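Local coordinates for microcin B17-processing protein McbB (Escherichia coli, PDB 6GRI) that helps convert the inactive microcin B17 precursor McbA into the active peptide as part of the McbBCD microcin synthetase complex, at the interface of chains A and B and the interface of chains B and C. Numbering follows the deposited sequence. Chains: chain A/B, Microcin B17-processing protein McbB; chain C, Microcin B17-processing protein McbD.

Contact 1: the interface of chains A and B. Residues chain A 238, 241, 274, 277; chain B 241, 244-245, 248.
The imidazole of B:His244 slips between A:Phe241 on one face and its own chain's B:Arg248 on the other. A:Phe241 sets its CB 3.8 Å above the ring plane, towards the rim, while CG of B:Arg248, one helical turn further along, covers the opposite face, also off centre. In the plane of the ring, at its edge, lie the carboxylate oxygen OE2 of A:Glu238 and the backbone carbonyl of A:Leu274. CG of B:His244 is anti to its backbone N (chi1 178°), which carries the ring away from its helix and into chain A. This is an interface between two copies of McbB in the McbBCD complex, and the patch probably helps to hold the pair together.

There NE2 of B:His244 donates a hydrogen bond of 2.8 Å to the A:Leu274 carbonyl O, arriving in the carbonyl plane on a lone pair. The same oxygen accepts a second bond, 2.8 Å from NE of B:Arg248, but this donor is tilted from the carbonyl plane and the oxygen sits well out of the guanidinium plane, so the geometry is poorer. The two donors together hold the carbonyl from chain B's side. Further along the guanidinium, NH2 of B:Arg248 makes a salt bridge of 2.7 Å to OE2 of A:Glu238, with the two planes turned 78° apart.

Apolar packing fills in beside the polar cluster. SG of A:Cys277 reaches CD2 of B:His244 at 3.3 Å and also touches CD2 of B:Leu245. The rings of A:Phe241 and B:Phe241 meet obliquely, CE1 to CE1 at 3.4 Å.

In the fold, equivalent helices, 236-254 of chain A and 236-252 of chain B, come together here. B:His244 lies against the turn of chain A that joins strands 269-273 and 279-282. The interface as a whole departs from exact two-fold symmetry.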
ATOM      1  N   GLU A 238      -7.616 -25.066 -15.240  1.00 65.44           N
ATOM      2  CA  GLU A 238      -7.235 -23.643 -15.243  1.00 62.29           C
ATOM      3  C   GLU A 238      -8.039 -22.836 -16.271  1.00 62.55           C
ATOM      4  O   GLU A 238      -8.364 -21.668 -16.016  1.00 58.50           O
ATOM      5  CB  GLU A 238      -5.746 -23.448 -15.497  1.00 63.23           C
ATOM      6  CG  GLU A 238      -4.845 -23.768 -14.312  1.00 65.29           C
ATOM      7  CD  GLU A 238      -4.484 -25.239 -14.172  1.00 71.41           C
ATOM      8  OE1 GLU A 238      -4.791 -26.060 -15.070  1.00 71.96           O
ATOM      9  OE2 GLU A 238      -3.876 -25.586 -13.137  1.00 77.39           O
ATOM     10  N   PHE A 241     -11.613 -22.643 -14.796  1.00 62.87           N
ATOM     11  CA  PHE A 241     -11.554 -21.560 -13.808  1.00 66.56           C
ATOM     12  C   PHE A 241     -11.663 -20.214 -14.516  1.00 68.90           C
ATOM     13  O   PHE A 241     -12.505 -19.387 -14.166  1.00 73.49           O
ATOM     14  CB  PHE A 241     -10.233 -21.645 -13.033  1.00 67.92           C
ATOM     15  CG  PHE A 241     -10.168 -20.779 -11.808  1.00 69.58           C
ATOM     16  CD1 PHE A 241     -10.713 -21.214 -10.602  1.00 73.98           C
ATOM     17  CD2 PHE A 241      -9.516 -19.556 -11.838  1.00 71.32           C
ATOM     18  CE1 PHE A 241     -10.626 -20.435  -9.457  1.00 73.43           C
ATOM     19  CE2 PHE A 241      -9.431 -18.768 -10.696  1.00 73.68           C
ATOM     20  CZ  PHE A 241      -9.987 -19.205  -9.504  1.00 74.09           C
ATOM     21  N   LEU A 274      -3.870 -19.132  -9.595  1.00 66.99           N
ATOM     22  CA  LEU A 274      -4.374 -20.411 -10.079  1.00 63.32           C
ATOM     23  C   LEU A 274      -4.018 -21.569  -9.151  1.00 65.24           C
ATOM     24  O   LEU A 274      -4.705 -22.592  -9.163  1.00 69.47           O
ATOM     25  CB  LEU A 274      -3.871 -20.675 -11.494  1.00 63.06           C
ATOM     26  CG  LEU A 274      -4.312 -19.637 -12.523  1.00 60.03           C
ATOM     27  CD1 LEU A 274      -3.667 -19.935 -13.863  1.00 59.62           C
ATOM     28  CD2 LEU A 274      -5.832 -19.616 -12.637  1.00 58.61           C
ATOM     29  N   CYS A 277      -6.314 -20.255  -5.774  1.00 63.44           N
ATOM     30  CA  CYS A 277      -7.654 -19.820  -6.208  1.00 60.49           C
ATOM     31  C   CYS A 277      -8.172 -18.552  -5.518  1.00 57.14           C
ATOM     32  O   CYS A 277      -9.368 -18.282  -5.540  1.00 59.25           O
ATOM     33  CB  CYS A 277      -8.643 -20.979  -6.133  1.00 64.10           C
ATOM     34  SG  CYS A 277      -8.005 -22.440  -6.993  1.00 68.11           S
TER
ATOM     35  N   PHE B 241     -15.251 -24.155 -12.634  1.00 67.73           N
ATOM     36  CA  PHE B 241     -14.792 -23.529 -11.389  1.00 67.83           C
ATOM     37  C   PHE B 241     -14.674 -24.573 -10.290  1.00 69.32           C
ATOM     38  O   PHE B 241     -13.682 -24.599  -9.570  1.00 73.33           O
ATOM     39  CB  PHE B 241     -15.771 -22.427 -10.973  1.00 67.85           C
ATOM     40  CG  PHE B 241     -15.337 -21.613  -9.781  1.00 66.34           C
ATOM     41  CD1 PHE B 241     -14.263 -20.740  -9.866  1.00 69.88           C
ATOM     42  CD2 PHE B 241     -16.044 -21.671  -8.593  1.00 64.56           C
ATOM     43  CE1 PHE B 241     -13.892 -19.967  -8.771  1.00 68.02           C
ATOM     44  CE2 PHE B 241     -15.676 -20.905  -7.502  1.00 62.86           C
ATOM     45  CZ  PHE B 241     -14.599 -20.055  -7.588  1.00 62.76           C
ATOM     46  N   HIS B 244     -11.679 -27.240 -10.849  1.00 66.68           N
ATOM     47  CA  HIS B 244     -10.353 -26.709 -10.519  1.00 66.95           C
ATOM     48  C   HIS B 244     -10.106 -26.593  -9.011  1.00 66.53           C
ATOM     49  O   HIS B 244      -9.012 -26.893  -8.542  1.00 67.37           O
ATOM     50  CB  HIS B 244     -10.164 -25.347 -11.213  1.00 66.28           C
ATOM     51  CG  HIS B 244      -8.861 -24.680 -10.914  1.00 65.93           C
ATOM     52  ND1 HIS B 244      -7.689 -25.009 -11.557  1.00 67.50           N
ATOM     53  CD2 HIS B 244      -8.549 -23.697 -10.038  1.00 65.72           C
ATOM     54  CE1 HIS B 244      -6.709 -24.254 -11.090  1.00 69.26           C
ATOM     55  NE2 HIS B 244      -7.203 -23.453 -10.161  1.00 67.83           N
ATOM     56  N   LEU B 245     -11.106 -26.150  -8.253  1.00 66.18           N
ATOM     57  CA  LEU B 245     -10.984 -26.143  -6.790  1.00 67.77           C
ATOM     58  C   LEU B 245     -10.706 -27.555  -6.280  1.00 68.67           C
ATOM     59  O   LEU B 245      -9.763 -27.762  -5.520  1.00 74.92           O
ATOM     60  CB  LEU B 245     -12.234 -25.572  -6.111  1.00 65.89           C
ATOM     61  CG  LEU B 245     -12.581 -24.110  -6.416  1.00 65.73           C
ATOM     62  CD1 LEU B 245     -13.704 -23.646  -5.492  1.00 65.47           C
ATOM     63  CD2 LEU B 245     -11.358 -23.202  -6.318  1.00 65.22           C
ATOM     64  N   ARG B 248      -7.078 -28.478  -6.890  1.00 73.88           N
ATOM     65  CA  ARG B 248      -6.111 -27.786  -6.034  1.00 72.71           C
ATOM     66  C   ARG B 248      -6.235 -28.213  -4.582  1.00 72.31           C
ATOM     67  O   ARG B 248      -5.244 -28.226  -3.866  1.00 76.52           O
ATOM     68  CB  ARG B 248      -6.218 -26.260  -6.172  1.00 70.10           C
ATOM     69  CG  ARG B 248      -5.855 -25.725  -7.557  1.00 72.16           C
ATOM     70  CD  ARG B 248      -4.423 -26.055  -7.974  1.00 74.83           C
ATOM     71  NE  ARG B 248      -4.015 -25.352  -9.194  1.00 76.67           N
ATOM     72  CZ  ARG B 248      -2.841 -25.501  -9.817  1.00 78.32           C
ATOM     73  NH1 ARG B 248      -1.908 -26.334  -9.358  1.00 79.15           N
ATOM     74  NH2 ARG B 248      -2.591 -24.797 -10.920  1.00 78.80           N
TER

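Contact 2: the interface of chains B and C. Residues chain B 199, 287-288; chain C 62, 66-67, 345.
B:Arg199 pushes its guanidinium between two glutamates of McbD, C:Glu67 and C:Glu345, where McbB docks on this YcaO-family protein. The ionic contacts come first. NH2 makes a salt bridge of 3.0 Å to the carboxylate oxygen OE2 of C:Glu345, whose side chain runs in from the opposite direction on strand 339-347; the N-H points away from the oxygen, which makes the attraction one of charge. NH1 pairs with OE2 of C:Glu67 at 3.2 Å in a salt bridge that is also a weak, nearly straight hydrogen bond. The C:Glu67 carboxylate stands almost perpendicular to the guanidinium, with OE1 at the guanidinium edge. The same OE2 is 3.5 Å from NE of C:Arg62, a salt bridge within McbD that probably helps to position the carboxylate.

Contacts over the faces of the flat groups make a second set. CD1 of B:Trp287 sits 3.5 Å above the centre of the B:Arg199 guanidinium, a packing within McbB that steadies the group on that face. NH1 of B:Arg199 in turn lies over the rim of the C:Arg62 guanidinium, and the two planes are only 21° apart. C:Glu67, which salt-bridges both arginines, probably offsets their like charge. The bend of B:Arg199 at chi2 (-143°) helps to carry the guanidinium to the acids, and chi4 (-83°) sets its plane across the aliphatic stem.

Looser van der Waals contacts complete the patch. Beyond the arginine, the six-membered ring of B:Trp287 brings CH2 to 3.8 Å from the backbone O of C:Asn66, at the end of helix 47-66, while the indole nitrogen NE1, in the five-membered ring, comes near CG of C:Glu67. Neighbouring B:Gln288 sends an extended side chain across C:Glu345, CG to CG at 3.9 Å. Its OE1 is modelled facing the carboxylate oxygen OE2, acceptor against acceptor, so the orientation of this amide is doubtful.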
ATOM      1  N   ARG B 199     -23.095 -28.029  13.399  1.00 81.57           N
ATOM      2  CA  ARG B 199     -22.565 -26.731  13.851  1.00 83.75           C
ATOM      3  C   ARG B 199     -23.147 -25.567  13.064  1.00 86.56           C
ATOM      4  O   ARG B 199     -23.328 -24.469  13.609  1.00 94.93           O
ATOM      5  CB  ARG B 199     -21.031 -26.695  13.811  1.00 82.15           C
ATOM      6  CG  ARG B 199     -20.396 -27.573  14.881  1.00 85.49           C
ATOM      7  CD  ARG B 199     -19.127 -27.017  15.507  1.00 81.85           C
ATOM      8  NE  ARG B 199     -18.877 -27.601  16.833  1.00 78.30           N
ATOM      9  CZ  ARG B 199     -19.429 -27.196  17.984  1.00 74.66           C
ATOM     10  NH1 ARG B 199     -20.331 -26.216  18.027  1.00 75.66           N
ATOM     11  NH2 ARG B 199     -19.082 -27.798  19.111  1.00 74.38           N
ATOM     12  N   TRP B 287     -18.714 -32.079  16.633  1.00 74.94           N
ATOM     13  CA  TRP B 287     -19.871 -31.992  17.512  1.00 79.78           C
ATOM     14  C   TRP B 287     -19.701 -33.106  18.530  1.00 82.98           C
ATOM     15  O   TRP B 287     -19.371 -34.238  18.172  1.00 90.19           O
ATOM     16  CB  TRP B 287     -21.208 -32.085  16.757  1.00 78.92           C
ATOM     17  CG  TRP B 287     -22.134 -30.951  17.128  1.00 81.65           C
ATOM     18  CD1 TRP B 287     -21.801 -29.626  17.216  1.00 83.19           C
ATOM     19  CD2 TRP B 287     -23.524 -31.031  17.452  1.00 83.35           C
ATOM     20  NE1 TRP B 287     -22.892 -28.869  17.574  1.00 84.54           N
ATOM     21  CE2 TRP B 287     -23.968 -29.704  17.729  1.00 87.68           C
ATOM     22  CE3 TRP B 287     -24.439 -32.078  17.529  1.00 84.35           C
ATOM     23  CZ2 TRP B 287     -25.294 -29.409  18.087  1.00 86.99           C
ATOM     24  CZ3 TRP B 287     -25.765 -31.784  17.887  1.00 92.59           C
ATOM     25  CH2 TRP B 287     -26.175 -30.454  18.158  1.00 92.07           C
ATOM     26  N   GLN B 288     -19.882 -32.769  19.804  1.00 85.30           N
ATOM     27  CA  GLN B 288     -19.800 -33.752  20.880  1.00 85.06           C
ATOM     28  C   GLN B 288     -20.874 -34.832  20.719  1.00 86.03           C
ATOM     29  O   GLN B 288     -20.601 -36.005  20.945  1.00 93.01           O
ATOM     30  CB  GLN B 288     -19.952 -33.079  22.241  1.00 88.53           C
ATOM     31  CG  GLN B 288     -18.807 -32.158  22.628  1.00 89.86           C
ATOM     32  CD  GLN B 288     -19.064 -31.428  23.939  1.00 95.29           C
ATOM     33  OE1 GLN B 288     -18.855 -30.214  24.032  1.00 97.45           O
ATOM     34  NE2 GLN B 288     -19.525 -32.164  24.960  1.00 93.09           N
TER
ATOM     35  N   ARG C  62     -22.983 -21.315  23.858  0.50 62.36           N
ATOM     36  CA  ARG C  62     -23.251 -22.309  22.826  0.50 64.27           C
ATOM     37  C   ARG C  62     -23.345 -23.717  23.404  0.50 63.86           C
ATOM     38  O   ARG C  62     -24.265 -24.464  23.076  0.50 66.52           O
ATOM     39  CB  ARG C  62     -22.157 -22.276  21.761  0.50 65.39           C
ATOM     40  CG  ARG C  62     -22.491 -21.450  20.534  0.50 65.64           C
ATOM     41  CD  ARG C  62     -21.803 -22.037  19.315  0.50 66.44           C
ATOM     42  NE  ARG C  62     -20.547 -22.687  19.671  0.50 64.64           N
ATOM     43  CZ  ARG C  62     -19.629 -23.080  18.796  0.50 64.23           C
ATOM     44  NH1 ARG C  62     -19.807 -22.889  17.490  0.50 63.74           N
ATOM     45  NH2 ARG C  62     -18.528 -23.665  19.234  0.50 64.08           N
ATOM     46  N   ASN C  66     -26.751 -25.791  23.431  1.00 76.49           N
ATOM     47  CA  ASN C  66     -26.859 -26.702  22.251  1.00 80.55           C
ATOM     48  C   ASN C  66     -26.172 -28.090  22.302  1.00 77.53           C
ATOM     49  O   ASN C  66     -26.614 -29.006  21.606  1.00 78.06           O
ATOM     50  CB  ASN C  66     -26.351 -25.994  20.973  1.00 83.34           C
ATOM     51  CG  ASN C  66     -27.054 -24.677  20.690  1.00 84.65           C
ATOM     52  OD1 ASN C  66     -26.408 -23.659  20.434  1.00 89.42           O
ATOM     53  ND2 ASN C  66     -28.377 -24.694  20.708  1.00 88.91           N
ATOM     54  N   GLU C  67     -25.104 -28.244  23.085  1.00 77.42           N
ATOM     55  CA  GLU C  67     -24.135 -29.344  22.892  1.00 82.99           C
ATOM     56  C   GLU C  67     -24.030 -30.340  24.064  1.00 85.80           C
ATOM     57  O   GLU C  67     -23.030 -31.065  24.173  1.00 86.53           O
ATOM     58  CB  GLU C  67     -22.743 -28.741  22.619  1.00 85.57           C
ATOM     59  CG  GLU C  67     -22.665 -27.883  21.360  1.00 89.52           C
ATOM     60  CD  GLU C  67     -21.679 -26.725  21.451  1.00 93.16           C
ATOM     61  OE1 GLU C  67     -20.649 -26.842  22.163  1.00 94.90           O
ATOM     62  OE2 GLU C  67     -21.933 -25.696  20.783  1.00 97.82           O
ATOM     63  N   GLU C 345     -13.648 -30.538  23.982  0.50 59.79           N
ATOM     64  CA  GLU C 345     -13.686 -30.570  22.516  0.50 62.44           C
ATOM     65  C   GLU C 345     -12.249 -30.427  22.049  0.50 63.40           C
ATOM     66  O   GLU C 345     -11.429 -29.858  22.767  0.50 63.42           O
ATOM     67  CB  GLU C 345     -14.511 -29.402  21.952  0.50 62.67           C
ATOM     68  CG  GLU C 345     -16.027 -29.554  22.029  0.50 63.32           C
ATOM     69  CD  GLU C 345     -16.762 -28.231  21.837  0.50 63.18           C
ATOM     70  OE1 GLU C 345     -16.093 -27.197  21.620  0.50 64.02           O
ATOM     71  OE2 GLU C 345     -18.011 -28.214  21.915  0.50 61.12           O
TER

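Contact 1 and contact 2 have chain B in common, and their C-alpha centres lie about 33 Å apart. They share no residue: in contact 1 chain B offers helix 236-252 to another McbB copy, whereas in contact 2 it uses helix 193-201 and a segment near its C-terminus to meet McbD. One McbB can therefore hold a second McbB and a McbD at the same time. The deposited assembly, with four McbB and two McbD chains, fits such a bridging role, in which chain B links the two through separate surfaces; these contacts alone do not show whether others join them.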